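Local coordinates for protein aspartokinase (Synechocystis, PDB 3L76) that probably catalyses the ATP-dependent phosphorylation of the beta-carboxyl group of aspartate, and binds lysine and threonine at its ACT domains, at residues I386-T391 against S397-Q402; Q444-I449 against I558-T563; V452-G457 against S479-I484. All blocks are in the same frame, centred on the assembly; numbering follows the deposited sequence.

Contact 1: I386-T391 against S397-Q402. With THR (threonine), chain D.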
loop_
_atom_site.group_PDB
_atom_site.type_symbol
_atom_site.label_atom_id
_atom_site.label_comp_id
_atom_site.label_asym_id
_atom_site.label_seq_id
_atom_site.Cartn_x
_atom_site.Cartn_y
_atom_site.Cartn_z
ATOM N N ILE A 386 34.855 -24.308 27.675
ATOM C CA ILE A 386 33.519 -24.468 28.232
ATOM C C ILE A 386 33.401 -25.823 28.935
ATOM O O ILE A 386 33.577 -26.863 28.319
ATOM C CB ILE A 386 32.448 -24.378 27.128
ATOM C CG1 ILE A 386 32.642 -23.104 26.304
ATOM C CG2 ILE A 386 31.039 -24.494 27.743
ATOM C CD1 ILE A 386 31.795 -23.029 25.062
ATOM N N GLU A 387 33.072 -25.796 30.219
ATOM C CA GLU A 387 32.999 -27.001 31.025
ATOM C C GLU A 387 31.606 -27.594 30.990
ATOM O O GLU A 387 31.430 -28.751 30.648
ATOM C CB GLU A 387 33.436 -26.717 32.464
ATOM C CG GLU A 387 34.865 -26.231 32.560
ATOM C CD GLU A 387 35.371 -26.103 33.987
ATOM O OE1 GLU A 387 34.701 -26.606 34.913
ATOM O OE2 GLU A 387 36.445 -25.488 34.168
ATOM N N MET A 388 30.612 -26.788 31.326
ATOM C CA MET A 388 29.238 -27.235 31.271
ATOM C C MET A 388 28.347 -26.274 30.471
ATOM O O MET A 388 28.684 -25.104 30.295
ATOM C CB MET A 388 28.703 -27.412 32.689
ATOM C CG MET A 388 29.383 -28.529 33.452
ATOM S SD MET A 388 28.391 -29.106 34.845
ATOM C CE MET A 388 28.500 -27.701 35.946
ATOM N N ILE A 389 27.198 -26.777 30.023
ATOM C CA ILE A 389 26.250 -25.998 29.239
ATOM C C ILE A 389 24.812 -26.317 29.581
ATOM O O ILE A 389 24.444 -27.482 29.692
ATOM C CB ILE A 389 26.427 -26.199 27.690
ATOM C CG1 ILE A 389 27.865 -25.927 27.262
ATOM C CG2 ILE A 389 25.490 -25.262 26.896
ATOM C CD1 ILE A 389 28.153 -26.315 25.827
ATOM N N SER A 390 23.998 -25.271 29.706
ATOM C CA SER A 390 22.585 -25.417 30.026
ATOM C C SER A 390 21.768 -24.315 29.346
ATOM O O SER A 390 22.035 -23.114 29.531
ATOM C CB SER A 390 22.384 -25.350 31.539
ATOM O OG SER A 390 21.032 -25.557 31.892
ATOM N N THR A 391 20.779 -24.727 28.557
ATOM C CA THR A 391 19.869 -23.785 27.925
ATOM C C THR A 391 18.482 -23.694 28.568
ATOM O O THR A 391 17.940 -24.675 29.088
ATOM C CB THR A 391 19.689 -24.056 26.419
ATOM O OG1 THR A 391 19.239 -25.401 26.218
ATOM C CG2 THR A 391 20.990 -23.828 25.688
ATOM N N SER A 397 23.486 -20.810 29.230
ATOM C CA SER A 397 24.425 -20.702 30.350
ATOM C C SER A 397 25.621 -21.629 30.173
ATOM O O SER A 397 25.491 -22.746 29.669
ATOM C CB SER A 397 23.746 -20.978 31.687
ATOM O OG SER A 397 22.583 -20.186 31.878
ATOM N N CYS A 398 26.788 -21.132 30.564
ATOM C CA CYS A 398 28.027 -21.882 30.482
ATOM C C CYS A 398 28.745 -21.836 31.821
ATOM O O CYS A 398 28.739 -20.813 32.511
ATOM C CB CYS A 398 28.941 -21.306 29.405
ATOM S SG CYS A 398 28.464 -21.672 27.719
ATOM N N VAL A 399 29.358 -22.949 32.206
ATOM C CA VAL A 399 30.179 -22.924 33.406
ATOM C C VAL A 399 31.613 -22.888 32.948
ATOM O O VAL A 399 31.986 -23.620 32.033
ATOM C CB VAL A 399 29.903 -24.123 34.327
ATOM C CG1 VAL A 399 30.799 -24.074 35.537
ATOM C CG2 VAL A 399 28.449 -24.125 34.746
ATOM N N ILE A 400 32.402 -21.999 33.544
ATOM C CA ILE A 400 33.803 -21.841 33.146
ATOM C C ILE A 400 34.734 -21.718 34.352
ATOM O O ILE A 400 34.308 -21.460 35.481
ATOM C CB ILE A 400 34.026 -20.590 32.259
ATOM C CG1 ILE A 400 33.531 -19.337 32.971
ATOM C CG2 ILE A 400 33.331 -20.722 30.902
ATOM C CD1 ILE A 400 34.166 -18.080 32.438
ATOM N N ASP A 401 36.020 -21.909 34.113
ATOM C CA ASP A 401 36.988 -21.629 35.148
ATOM C C ASP A 401 36.876 -20.163 35.565
ATOM O O ASP A 401 36.986 -19.258 34.731
ATOM C CB ASP A 401 38.405 -21.903 34.654
ATOM C CG ASP A 401 39.423 -22.002 35.794
ATOM O OD1 ASP A 401 39.506 -21.073 36.630
ATOM O OD2 ASP A 401 40.158 -23.010 35.835
ATOM N N GLN A 402 36.679 -19.939 36.863
ATOM C CA GLN A 402 36.584 -18.594 37.422
ATOM C C GLN A 402 37.678 -17.665 36.910
ATOM O O GLN A 402 37.449 -16.476 36.714
ATOM C CB GLN A 402 36.635 -18.640 38.949
ATOM C CG GLN A 402 36.961 -17.300 39.603
ATOM C CD GLN A 402 36.016 -16.197 39.174
ATOM O OE1 GLN A 402 34.881 -16.457 38.770
ATOM N NE2 GLN A 402 36.479 -14.956 39.252
HETATM N N THR D . 35.195 -27.911 26.098
HETATM C CA THR D . 34.724 -27.857 24.716
HETATM C C THR D . 34.729 -26.418 24.229
HETATM O O THR D . 34.938 -25.485 25.027
HETATM C CB THR D . 33.306 -28.423 24.556
HETATM O OG1 THR D . 32.393 -27.655 25.359
HETATM C CG2 THR D . 33.261 -29.909 24.964
HETATM O OXT THR D . 34.530 -26.185 23.029
HETATM O O HOH W 1 20.169 -21.447 31.014
#
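M388 runs alongside V399 on one face of the strand pair, with M388 CE 3.8 Å from V399 CG2. The methionine chain bends at its last torsion (chi3 -70°), which turns CE back over the valine. S390 and S397 follow on that face. Their backbones exchange two bonds, S390 N to S397 O at 2.9 Å and S397 N to S390 O at 2.7 Å. A water accepts from S397 OG and donates to S390 O, while S390 OG itself turns to the carbonyl of T563. On the other face, C398 SG sits 3.8 Å from I386 CG2, with I389 beside them, and F376 of helix 371-381 packs on all three residues. This is an antiparallel beta hairpin of an ACT domain, and a classic beta bulge breaks its regular pairing: E387 and M388 both face V399. E387 N donates to V399 O, and V399 N in turn reaches M388 O at 3.0 Å, approaching from well above the carbonyl plane. Just before the bulge, I386 grips the bound threonine with N and O, its N 2.9 Å from the ligand's O. Towards the partly exposed end the packing thins out. E387 extends past the backbone of D401, its OE2 4.8 Å from D401 OD2 without contact between the like charges, and D401 has its salt bridge with R403.

Contact 2: Q444-I449 against I558-T563. With THR (threonine), chain C; LYS (lysine), chain E.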
loop_
_atom_site.group_PDB
_atom_site.type_symbol
_atom_site.label_atom_id
_atom_site.label_comp_id
_atom_site.label_asym_id
_atom_site.label_seq_id
_atom_site.Cartn_x
_atom_site.Cartn_y
_atom_site.Cartn_z
ATOM N N GLN A 444 10.409 -32.444 18.851
ATOM C CA GLN A 444 11.858 -32.331 18.826
ATOM C C GLN A 444 12.552 -33.675 18.746
ATOM O O GLN A 444 11.989 -34.692 19.116
ATOM C CB GLN A 444 12.331 -31.589 20.063
ATOM C CG GLN A 444 13.301 -30.472 19.767
ATOM C CD GLN A 444 12.613 -29.180 19.375
ATOM O OE1 GLN A 444 12.763 -28.157 20.028
ATOM N NE2 GLN A 444 11.846 -29.233 18.309
ATOM N N ALA A 445 13.785 -33.664 18.263
ATOM C CA ALA A 445 14.626 -34.855 18.274
ATOM C C ALA A 445 15.900 -34.627 19.091
ATOM O O ALA A 445 16.533 -33.576 19.012
ATOM C CB ALA A 445 14.984 -35.261 16.849
ATOM N N GLN A 446 16.284 -35.619 19.876
ATOM C CA GLN A 446 17.540 -35.532 20.605
ATOM C C GLN A 446 18.688 -36.006 19.734
ATOM O O GLN A 446 18.589 -37.020 19.057
ATOM C CB GLN A 446 17.472 -36.359 21.876
ATOM C CG GLN A 446 18.779 -36.456 22.632
ATOM C CD GLN A 446 18.743 -37.558 23.674
ATOM O OE1 GLN A 446 18.751 -37.297 24.868
ATOM N NE2 GLN A 446 18.679 -38.798 23.216
ATOM N N ILE A 447 19.771 -35.251 19.725
ATOM C CA ILE A 447 20.969 -35.674 19.026
ATOM C C ILE A 447 22.164 -35.464 19.939
ATOM O O ILE A 447 22.404 -34.360 20.417
ATOM C CB ILE A 447 21.198 -34.895 17.719
ATOM C CG1 ILE A 447 19.977 -34.995 16.814
ATOM C CG2 ILE A 447 22.441 -35.419 16.998
ATOM C CD1 ILE A 447 20.161 -34.294 15.500
ATOM N N ALA A 448 22.909 -36.528 20.186
ATOM C CA ALA A 448 24.065 -36.433 21.045
ATOM C C ALA A 448 25.310 -36.735 20.268
ATOM O O ALA A 448 25.349 -37.635 19.432
ATOM C CB ALA A 448 23.948 -37.366 22.233
ATOM N N ILE A 449 26.342 -35.966 20.551
ATOM C CA ILE A 449 27.621 -36.263 19.985
ATOM C C ILE A 449 28.584 -36.727 21.092
ATOM O O ILE A 449 29.014 -35.957 21.944
ATOM C CB ILE A 449 28.092 -35.124 19.024
ATOM C CG1 ILE A 449 29.556 -34.818 19.195
ATOM C CG2 ILE A 449 27.200 -33.879 19.127
ATOM C CD1 ILE A 449 30.446 -35.878 18.587
ATOM N N ILE A 558 13.687 -39.802 33.658
ATOM C CA ILE A 558 14.185 -38.510 33.222
ATOM C C ILE A 558 15.483 -38.687 32.451
ATOM O O ILE A 558 16.504 -39.071 33.023
ATOM C CB ILE A 558 14.396 -37.562 34.410
ATOM C CG1 ILE A 558 13.095 -37.409 35.205
ATOM C CG2 ILE A 558 14.912 -36.210 33.922
ATOM C CD1 ILE A 558 13.257 -36.636 36.487
ATOM N N GLU A 559 15.440 -38.412 31.151
ATOM C CA GLU A 559 16.589 -38.655 30.285
ATOM C C GLU A 559 17.628 -37.544 30.383
ATOM O O GLU A 559 18.825 -37.801 30.434
ATOM C CB GLU A 559 16.145 -38.836 28.829
ATOM C CG GLU A 559 15.070 -39.901 28.610
ATOM C CD GLU A 559 14.913 -40.287 27.144
ATOM O OE1 GLU A 559 15.893 -40.135 26.381
ATOM O OE2 GLU A 559 13.818 -40.748 26.751
ATOM N N MET A 560 17.163 -36.303 30.387
ATOM C CA MET A 560 18.054 -35.160 30.491
ATOM C C MET A 560 17.390 -34.078 31.317
ATOM O O MET A 560 16.172 -34.002 31.383
ATOM C CB MET A 560 18.419 -34.633 29.100
ATOM C CG MET A 560 19.071 -35.656 28.182
ATOM S SD MET A 560 20.040 -34.950 26.822
ATOM C CE MET A 560 18.761 -34.137 25.874
ATOM N N ILE A 561 18.196 -33.243 31.961
ATOM C CA ILE A 561 17.684 -32.089 32.693
ATOM C C ILE A 561 18.505 -30.871 32.315
ATOM O O ILE A 561 19.726 -30.964 32.162
ATOM C CB ILE A 561 17.792 -32.273 34.216
ATOM C CG1 ILE A 561 17.132 -33.572 34.665
ATOM C CG2 ILE A 561 17.198 -31.085 34.943
ATOM C CD1 ILE A 561 17.547 -33.995 36.055
ATOM N N ALA A 562 17.823 -29.738 32.157
ATOM C CA ALA A 562 18.478 -28.453 31.882
ATOM C C ALA A 562 17.735 -27.291 32.536
ATOM O O ALA A 562 16.518 -27.306 32.691
ATOM C CB ALA A 562 18.636 -28.215 30.379
ATOM N N THR A 563 18.472 -26.258 32.894
ATOM C CA THR A 563 17.921 -25.289 33.817
ATOM C C THR A 563 18.272 -23.831 33.462
ATOM O O THR A 563 19.241 -23.564 32.751
ATOM C CB THR A 563 18.381 -25.672 35.243
ATOM O OG1 THR A 563 17.248 -25.895 36.088
ATOM C CG2 THR A 563 19.296 -24.653 35.820
HETATM N N THR C . 16.858 -41.241 35.129
HETATM C CA THR C . 16.983 -40.823 36.531
HETATM C C THR C . 15.644 -40.390 37.120
HETATM O O THR C . 14.625 -40.360 36.408
HETATM C CB THR C . 18.029 -39.705 36.710
HETATM O OG1 THR C . 17.629 -38.538 35.971
HETATM C CG2 THR C . 19.380 -40.177 36.190
HETATM O OXT THR C . 15.566 -40.098 38.320
HETATM N N LYS E . 16.169 -23.075 43.213
HETATM C CA LYS E . 15.174 -24.118 43.005
HETATM C C LYS E . 15.483 -25.323 43.903
HETATM O O LYS E . 16.501 -25.347 44.613
HETATM C CB LYS E . 15.100 -24.527 41.528
HETATM C CG LYS E . 16.439 -24.977 40.902
HETATM C CD LYS E . 16.258 -25.367 39.421
HETATM C CE LYS E . 16.130 -24.140 38.519
HETATM N NZ LYS E . 17.294 -23.207 38.723
HETATM O OXT LYS E . 14.713 -26.285 43.960
#
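The methyl end of M560 packs on a methylene of Q446, with M560 CE 4.0 Å from Q446 CG. Q446 is extended, its CG anti to the backbone N (chi1 174°), and this carries the side chain across the gap between two strands whose CA atoms, Q446 CA and M560 CA, stay 9.9 Å apart; the orientation of its amide is doubtful. From the other strand, a turn about the CG-SD bond (chi3 -65°) swings the M560 methyl onto that methylene. E559 lies nearby and packs on N524 and P573. Around Q446 and M560, A494 and M496 of strand 490-498 and V571 of strand 567-573 pack on M560, while N524 and I527 of strand 520-533 lie against Q446; N524 also pairs with the Q446 backbone. E559 and M560 both face V571 in a classic beta bulge. Just ahead of it, I558 N donates to the O atom of a bound threonine at 3.0 Å, and at the far end T563 lines a lysine pocket. The two ACT domains thus meet here through side chains alone. With no hydrogen bond between the segments, the methyl-to-methylene contact is consistent with dispersion rather than a directional polar bond.

Contact 3: V452-G457 against S479-I484; sequences VPDRPG and SQRCRI. With THR (threonine), chain D.
The guanidinium of R481 stands almost perpendicular to the carboxylate of D454, their planes 89° apart. The aspartate belongs to the loop that leads from the first strand of an ACT domain into helix 458-468, the part of the fold that cradles the bound threonine. R481 comes side-on and offers two nitrogens to a single oxygen: NE lies 2.9 Å from D454 OD2 and NH2 lies 3.2 Å from the same D454 OD2. The oxygen sits in the guanidinium plane, at its edge. Seen from the carboxylate, NE uses the anti lone pair of OD2, whereas NH2 arrives on that anti side but 33° out of the carboxylate plane. R481 reaches this position by running extended from CG to NE. R491 makes a further salt bridge to OD2, so the positive charge gathered there would probably keep the aspartate ionised. The other oxygen faces the ligand: the threonine N donates to D454 OD1 at 2.7 Å, and N385 also bonds OD1. A trans first torsion (chi1 -172°) sends the carboxylate away from the backbone N, and it spans the arginine and the bound threonine. D454 is the centre of an inverse gamma turn, closed by a weak bond from R455 N to P453 O, and G457 takes the N-cap position of the helix. At the pocket wall, V452 CG1 touches the threonine CG2 at 3.8 Å.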
loop_
_atom_site.group_PDB
_atom_site.type_symbol
_atom_site.label_atom_id
_atom_site.label_comp_id
_atom_site.label_asym_id
_atom_site.label_seq_id
_atom_site.Cartn_x
_atom_site.Cartn_y
_atom_site.Cartn_z
ATOM N N VAL A 452 33.334 -35.436 22.657
ATOM C CA VAL A 452 33.900 -34.225 22.087
ATOM C C VAL A 452 35.126 -33.885 22.904
ATOM O O VAL A 452 35.053 -33.819 24.136
ATOM C CB VAL A 452 32.881 -33.043 22.114
ATOM C CG1 VAL A 452 33.514 -31.759 21.604
ATOM C CG2 VAL A 452 31.645 -33.368 21.296
ATOM N N PRO A 453 36.268 -33.697 22.227
ATOM C CA PRO A 453 37.499 -33.283 22.915
ATOM C C PRO A 453 37.243 -32.059 23.788
ATOM O O PRO A 453 36.721 -31.049 23.302
ATOM C CB PRO A 453 38.442 -32.918 21.760
ATOM C CG PRO A 453 37.958 -33.733 20.602
ATOM C CD PRO A 453 36.454 -33.801 20.770
ATOM N N ASP A 454 37.581 -32.161 25.068
ATOM C CA ASP A 454 37.312 -31.085 26.005
ATOM C C ASP A 454 38.376 -29.970 25.904
ATOM O O ASP A 454 39.183 -29.762 26.808
ATOM C CB ASP A 454 37.173 -31.630 27.438
ATOM C CG ASP A 454 36.698 -30.562 28.422
ATOM O OD1 ASP A 454 35.999 -29.646 27.970
ATOM O OD2 ASP A 454 37.009 -30.622 29.632
ATOM N N ARG A 455 38.361 -29.264 24.782
ATOM C CA ARG A 455 39.277 -28.151 24.540
ATOM C C ARG A 455 38.530 -27.041 23.820
ATOM O O ARG A 455 37.532 -27.302 23.155
ATOM C CB ARG A 455 40.471 -28.608 23.696
ATOM C CG ARG A 455 40.078 -29.324 22.408
ATOM C CD ARG A 455 41.302 -29.709 21.604
ATOM N NE ARG A 455 41.101 -30.940 20.851
ATOM C CZ ARG A 455 41.450 -31.094 19.581
ATOM N NH1 ARG A 455 42.005 -30.084 18.930
ATOM N NH2 ARG A 455 41.242 -32.246 18.965
ATOM N N PRO A 456 39.017 -25.792 23.936
ATOM C CA PRO A 456 38.312 -24.643 23.346
ATOM C C PRO A 456 38.029 -24.791 21.857
ATOM O O PRO A 456 38.844 -25.362 21.132
ATOM C CB PRO A 456 39.268 -23.476 23.603
ATOM C CG PRO A 456 40.069 -23.909 24.838
ATOM C CD PRO A 456 40.272 -25.386 24.601
ATOM N N GLY A 457 36.871 -24.299 21.420
ATOM C CA GLY A 457 36.524 -24.289 20.013
ATOM C C GLY A 457 35.758 -25.497 19.482
ATOM O O GLY A 457 35.216 -25.457 18.380
ATOM N N SER A 479 27.664 -31.775 30.391
ATOM C CA SER A 479 27.927 -31.942 31.817
ATOM C C SER A 479 29.359 -32.394 32.110
ATOM O O SER A 479 30.316 -31.656 31.873
ATOM C CB SER A 479 26.897 -32.879 32.445
ATOM O OG SER A 479 26.960 -32.811 33.853
ATOM N N GLN A 480 29.517 -33.611 32.610
ATOM C CA GLN A 480 30.838 -34.043 33.079
ATOM C C GLN A 480 31.781 -34.510 31.970
ATOM O O GLN A 480 31.376 -34.741 30.828
ATOM C CB GLN A 480 30.686 -35.127 34.149
ATOM C CG GLN A 480 29.840 -34.666 35.361
ATOM C CD GLN A 480 30.282 -33.293 35.843
ATOM O OE1 GLN A 480 31.329 -33.149 36.475
ATOM N NE2 GLN A 480 29.495 -32.275 35.532
ATOM N N ARG A 481 33.056 -34.635 32.311
ATOM C CA ARG A 481 33.976 -35.390 31.467
ATOM C C ARG A 481 33.571 -36.867 31.403
ATOM O O ARG A 481 33.113 -37.447 32.392
ATOM C CB ARG A 481 35.401 -35.254 31.967
ATOM C CG ARG A 481 35.941 -33.862 31.749
ATOM C CD ARG A 481 37.388 -33.729 32.160
ATOM N NE ARG A 481 38.040 -32.622 31.468
ATOM C CZ ARG A 481 39.318 -32.289 31.623
ATOM N NH1 ARG A 481 40.093 -32.979 32.452
ATOM N NH2 ARG A 481 39.826 -31.264 30.946
ATOM N N CYS A 482 33.707 -37.451 30.220
ATOM C CA CYS A 482 33.431 -38.873 29.999
ATOM C C CYS A 482 34.373 -39.756 30.831
ATOM O O CYS A 482 35.577 -39.486 30.912
ATOM C CB CYS A 482 33.653 -39.222 28.524
ATOM S SG CYS A 482 32.755 -38.236 27.375
ATOM N N ARG A 483 33.848 -40.816 31.440
ATOM C CA ARG A 483 34.748 -41.794 32.069
ATOM C C ARG A 483 35.461 -42.666 31.014
ATOM O O ARG A 483 34.840 -43.471 30.303
ATOM C CB ARG A 483 34.008 -42.669 33.077
ATOM C CG ARG A 483 32.923 -41.942 33.821
ATOM C CD ARG A 483 32.211 -42.873 34.764
ATOM N NE ARG A 483 31.336 -43.841 34.097
ATOM C CZ ARG A 483 30.049 -43.619 33.824
ATOM N NH1 ARG A 483 29.494 -42.442 34.127
ATOM N NH2 ARG A 483 29.312 -44.570 33.243
ATOM N N ILE A 484 36.782 -42.492 30.939
ATOM C CA ILE A 484 37.646 -43.221 30.002
ATOM C C ILE A 484 39.012 -43.523 30.647
ATOM O O ILE A 484 39.541 -42.700 31.397
ATOM C CB ILE A 484 37.853 -42.456 28.647
ATOM C CG1 ILE A 484 38.727 -41.211 28.824
ATOM C CG2 ILE A 484 36.526 -42.079 28.009
ATOM C CD1 ILE A 484 39.219 -40.638 27.509
HETATM N N THR D . 35.195 -27.911 26.098
HETATM C CA THR D . 34.724 -27.857 24.716
HETATM C C THR D . 34.729 -26.418 24.229
HETATM O O THR D . 34.938 -25.485 25.027
HETATM C CB THR D . 33.306 -28.423 24.556
HETATM O OG1 THR D . 32.393 -27.655 25.359
HETATM C CG2 THR D . 33.261 -29.909 24.964
HETATM O OXT THR D . 34.530 -26.185 23.029
#

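In the fold
Contact 1 comes first along the chain; strand 437-453 then carries the first segments of contacts 2 and 3 in turn, and contact 3 is completed before contact 2. Centre to centre, contacts 1 and 3 are about 12 Å apart, contacts 1 and 2 about 16 Å, and contacts 2 and 3 about 17 Å. Strand 388-391 pairs with strand 475-479, which leads into 479-484 through a corner at Q480, so two ACT domains join edge to edge. Contacts 1 and 2 touch where T391 packs against A562. Contacts 1 and 3 hold the same threonine from their two domains: a threonine site formed between two ACT domains, consistent with allosteric regulation.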